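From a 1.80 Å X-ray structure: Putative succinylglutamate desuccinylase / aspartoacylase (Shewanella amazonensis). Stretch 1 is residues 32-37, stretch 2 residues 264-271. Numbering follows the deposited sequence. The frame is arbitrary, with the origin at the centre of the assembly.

Stretch 1, residues 32-37: AGPSVY
Stretch 2 (264-271) YLSHRGVI

Residues 33-37 run extended past the C-terminal end of a helix that closes within residues 264-271. Both stretches belong to one chain, and touching residues lie at least 229 positions apart in sequence. The contact is small, burying 260 Å² in total.

Backbone conformation comes first. A32 has phi/psi -107/16. G33 (-68/162), P34 (-66/156) and S35 (-90/149) are extended, and V36 (-131/138) and Y37 (-123/124) are in a strand that continues onward. Y264 to H267 are helical. R268 sits at -86/1 and G269 at 71/28, a positive phi that favours glycine. V270 follows at -80/-35 and I271 at -116/149. The helix ends in a Schellman motif. R268 N hydrogen-bonds to Y264 O at 2.9 Å, G269 N to S266 O at 3.0 Å, and V270 N to L265 O at 2.9 Å. In register, G33 CA lies 4.7 Å from V270 CA.

No hydrogen bond crosses between the stretches. The close contacts of backbone oxygens are with carbon atoms. G33 CA is 3.5 Å from G269 O, a CA-H...O contact with 123° at the hydrogen. An ideal CB on G33 would fall 2.5 Å from G269 O, a clash, so the close approach depends on the absent side chain. P34 CD packs 3.1 Å from R268 O and 3.8 Å from G269 O. P34 O faces V270, with V270 CG2 at 3.6 Å from P34 O; this oxygen is buried without a polar partner.

Apolar packing joins P34 and V36 to V270 and L265. The P34 ring is C-gamma exo, and its CD lies 3.9 Å from V270 CG2. V36 is t (chi1 -173°) and its CA-to-CB bond points toward the other stretch. V36 CG2 meets V270 CG2 at 3.6 Å and L265 CD2 at 4.0 Å. V270 is t (171°). L265 is m,t (-64°, -172°); its CB points sideways, but the side-chain end comes nearer. V270 CG2 thus touches both P34 and V36.

R268 borders the proline. Its chi angles are -62°, -64°, -49° (m, m, m) and -87°, so the chain is curled rather than extended. P34 CG is 4.1 Å from R268 NH2 and meets the guanidinium obliquely. Within its own stretch, R268 NH1 donates to Y264 OH at 3.0 Å, with an angle of 146°. This bond links the arginine to a residue four positions earlier. Y264 is t (-176°), chi2 71°.

A32 and S35 (p, 57°) point away and make no contact.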

ATOM      1  N   ALA C  32     -29.101  39.103  -6.559  1.00 30.69           N
ATOM      2  CA  ALA C  32     -29.639  38.566  -5.344  1.00 32.83           C
ATOM      3  C   ALA C  32     -29.788  37.070  -5.414  1.00 30.10           C
ATOM      4  O   ALA C  32     -30.511  36.498  -4.576  1.00 31.85           O
ATOM      5  CB  ALA C  32     -31.001  39.214  -5.035  1.00 32.30           C
ATOM      6  N   GLY C  33     -29.134  36.436  -6.386  1.00 24.80           N
ATOM      7  CA  GLY C  33     -29.245  34.992  -6.540  1.00 23.61           C
ATOM      8  C   GLY C  33     -28.577  34.248  -5.385  1.00 19.17           C
ATOM      9  O   GLY C  33     -27.782  34.837  -4.635  1.00 15.52           O
ATOM     10  N   PRO C  34     -28.923  32.969  -5.204  1.00 19.18           N
ATOM     11  CA  PRO C  34     -28.249  32.232  -4.147  1.00 18.48           C
ATOM     12  C   PRO C  34     -26.760  32.036  -4.448  1.00 15.84           C
ATOM     13  O   PRO C  34     -26.365  32.039  -5.624  1.00 16.96           O
ATOM     14  CB  PRO C  34     -28.932  30.851  -4.162  1.00 19.00           C
ATOM     15  CG  PRO C  34     -30.186  31.003  -4.998  1.00 22.17           C
ATOM     16  CD  PRO C  34     -29.925  32.156  -5.928  1.00 20.63           C
ATOM     17  N   SER C  35     -25.970  31.843  -3.397  1.00 16.33           N
ATOM     18  CA  SER C  35     -24.537  31.550  -3.542  1.00 15.49           C
ATOM     19  C   SER C  35     -24.340  30.039  -3.628  1.00 13.79           C
ATOM     20  O   SER C  35     -25.071  29.238  -3.021  1.00 16.98           O
ATOM     21  CB  SER C  35     -23.706  32.122  -2.403  1.00 13.84           C
ATOM     22  OG  SER C  35     -24.145  31.641  -1.150  1.00 20.75           O
ATOM     23  N   VAL C  36     -23.314  29.653  -4.356  1.00 15.37           N
ATOM     24  CA  VAL C  36     -23.060  28.232  -4.629  1.00 14.50           C
ATOM     25  C   VAL C  36     -21.589  27.915  -4.338  1.00 16.34           C
ATOM     26  O   VAL C  36     -20.668  28.682  -4.701  1.00 13.96           O
ATOM     27  CB  VAL C  36     -23.337  27.893  -6.095  1.00 16.22           C
ATOM     28  CG1 VAL C  36     -23.240  26.381  -6.361  1.00 15.95           C
ATOM     29  CG2 VAL C  36     -24.754  28.453  -6.522  1.00 14.77           C
ATOM     30  N   TYR C  37     -21.404  26.775  -3.706  1.00 13.43           N
ATOM     31  CA  TYR C  37     -20.084  26.218  -3.421  1.00 12.83           C
ATOM     32  C   TYR C  37     -20.009  24.819  -4.049  1.00 12.45           C
ATOM     33  O   TYR C  37     -20.870  23.990  -3.791  1.00 14.60           O
ATOM     34  CB  TYR C  37     -19.829  26.149  -1.939  1.00 17.94           C
ATOM     35  CG  TYR C  37     -18.540  25.435  -1.580  1.00 11.82           C
ATOM     36  CD1 TYR C  37     -17.327  26.118  -1.483  1.00 15.55           C
ATOM     37  CD2 TYR C  37     -18.540  24.065  -1.340  1.00 14.47           C
ATOM     38  CE1 TYR C  37     -16.129  25.413  -1.140  1.00 12.58           C
ATOM     39  CE2 TYR C  37     -17.372  23.382  -0.996  1.00 12.91           C
ATOM     40  CZ  TYR C  37     -16.159  24.080  -0.903  1.00 14.30           C
ATOM     41  OH  TYR C  37     -14.984  23.435  -0.578  1.00 14.45           O
ATOM     42  N   TYR C 264     -29.928  23.301 -12.974  1.00 16.32           N
ATOM     43  CA  TYR C 264     -30.242  23.516 -11.586  1.00 15.64           C
ATOM     44  C   TYR C 264     -29.982  24.971 -11.201  1.00 13.52           C
ATOM     45  O   TYR C 264     -30.777  25.586 -10.526  1.00 15.36           O
ATOM     46  CB  TYR C 264     -29.451  22.562 -10.655  1.00 15.37           C
ATOM     47  CG  TYR C 264     -29.833  22.706  -9.213  1.00 15.84           C
ATOM     48  CD1 TYR C 264     -31.054  22.261  -8.751  1.00 14.27           C
ATOM     49  CD2 TYR C 264     -28.959  23.285  -8.286  1.00 18.49           C
ATOM     50  CE1 TYR C 264     -31.429  22.415  -7.451  1.00 16.78           C
ATOM     51  CE2 TYR C 264     -29.333  23.431  -6.966  1.00 16.07           C
ATOM     52  CZ  TYR C 264     -30.555  22.975  -6.541  1.00 14.48           C
ATOM     53  OH  TYR C 264     -30.963  23.102  -5.221  1.00 17.69           O
ATOM     54  N   LEU C 265     -28.853  25.501 -11.650  1.00 15.42           N
ATOM     55  CA  LEU C 265     -28.489  26.900 -11.340  1.00 15.45           C
ATOM     56  C   LEU C 265     -29.518  27.889 -11.942  1.00 17.42           C
ATOM     57  O   LEU C 265     -29.859  28.874 -11.302  1.00 17.54           O
ATOM     58  CB  LEU C 265     -27.076  27.170 -11.854  1.00 16.59           C
ATOM     59  CG  LEU C 265     -25.940  26.357 -11.206  1.00 16.90           C
ATOM     60  CD1 LEU C 265     -24.567  26.850 -11.665  1.00 20.56           C
ATOM     61  CD2 LEU C 265     -26.083  26.360  -9.706  1.00 17.11           C
ATOM     62  N   SER C 266     -29.979  27.631 -13.165  1.00 17.68           N
ATOM     63  CA  SER C 266     -31.050  28.465 -13.776  1.00 18.66           C
ATOM     64  C   SER C 266     -32.327  28.361 -12.921  1.00 17.25           C
ATOM     65  O   SER C 266     -32.933  29.358 -12.523  1.00 17.90           O
ATOM     66  CB  SER C 266     -31.284  28.026 -15.228  1.00 19.69           C
ATOM     67  OG  SER C 266     -32.381  28.703 -15.791  1.00 21.27           O
ATOM     68  N   HIS C 267     -32.731  27.127 -12.622  1.00 18.27           N
ATOM     69  CA  HIS C 267     -33.855  26.883 -11.715  1.00 17.72           C
ATOM     70  C   HIS C 267     -33.798  27.668 -10.402  1.00 17.34           C
ATOM     71  O   HIS C 267     -34.805  28.223  -9.948  1.00 16.09           O
ATOM     72  CB  HIS C 267     -34.032  25.361 -11.503  1.00 21.12           C
ATOM     73  CG  HIS C 267     -34.798  24.995 -10.270  1.00 17.93           C
ATOM     74  ND1 HIS C 267     -36.133  25.287 -10.096  1.00 21.67           N
ATOM     75  CD2 HIS C 267     -34.423  24.284  -9.180  1.00 21.96           C
ATOM     76  CE1 HIS C 267     -36.527  24.829  -8.922  1.00 21.58           C
ATOM     77  NE2 HIS C 267     -35.506  24.203  -8.348  1.00 21.20           N
ATOM     78  N   ARG C 268     -32.622  27.721  -9.761  1.00 17.20           N
ATOM     79  CA  ARG C 268     -32.451  28.430  -8.497  1.00 16.35           C
ATOM     80  C   ARG C 268     -32.138  29.914  -8.629  1.00 14.14           C
ATOM     81  O   ARG C 268     -31.965  30.600  -7.631  1.00 15.52           O
ATOM     82  CB  ARG C 268     -31.339  27.756  -7.683  1.00 14.76           C
ATOM     83  CG  ARG C 268     -31.629  26.289  -7.303  1.00 13.40           C
ATOM     84  CD  ARG C 268     -32.805  26.203  -6.406  1.00 16.84           C
ATOM     85  NE  ARG C 268     -32.689  27.149  -5.303  1.00 17.11           N
ATOM     86  CZ  ARG C 268     -32.072  26.884  -4.155  1.00 24.23           C
ATOM     87  NH1 ARG C 268     -31.536  25.692  -3.928  1.00 21.41           N
ATOM     88  NH2 ARG C 268     -32.032  27.800  -3.217  1.00 23.14           N
ATOM     89  N   GLY C 269     -32.079  30.409  -9.847  1.00 15.94           N
ATOM     90  CA  GLY C 269     -31.829  31.820 -10.083  1.00 17.69           C
ATOM     91  C   GLY C 269     -30.442  32.301  -9.799  1.00 18.91           C
ATOM     92  O   GLY C 269     -30.243  33.484  -9.506  1.00 18.11           O
ATOM     93  N   VAL C 270     -29.480  31.390  -9.923  1.00 18.61           N
ATOM     94  CA  VAL C 270     -28.062  31.708  -9.753  1.00 16.32           C
ATOM     95  C   VAL C 270     -27.545  32.349 -11.024  1.00 14.19           C
ATOM     96  O   VAL C 270     -26.700  33.226 -10.953  1.00 15.96           O
ATOM     97  CB  VAL C 270     -27.249  30.423  -9.428  1.00 14.51           C
ATOM     98  CG1 VAL C 270     -25.706  30.748  -9.490  1.00 18.03           C
ATOM     99  CG2 VAL C 270     -27.697  29.847  -8.081  1.00 16.27           C
ATOM    100  N   ILE C 271     -28.056  31.909 -12.178  1.00 15.56           N
ATOM    101  CA  ILE C 271     -27.764  32.476 -13.475  1.00 16.90           C
ATOM    102  C   ILE C 271     -29.109  33.068 -14.024  1.00 19.26           C
ATOM    103  O   ILE C 271     -30.178  32.580 -13.671  1.00 17.97           O
ATOM    104  CB  ILE C 271     -27.098  31.464 -14.451  1.00 19.94           C
ATOM    105  CG1 ILE C 271     -27.996  30.265 -14.730  1.00 20.57           C
ATOM    106  CG2 ILE C 271     -25.761  30.996 -13.860  1.00 16.95           C
ATOM    107  CD1 ILE C 271     -27.430  29.235 -15.757  1.00 18.55           C
TER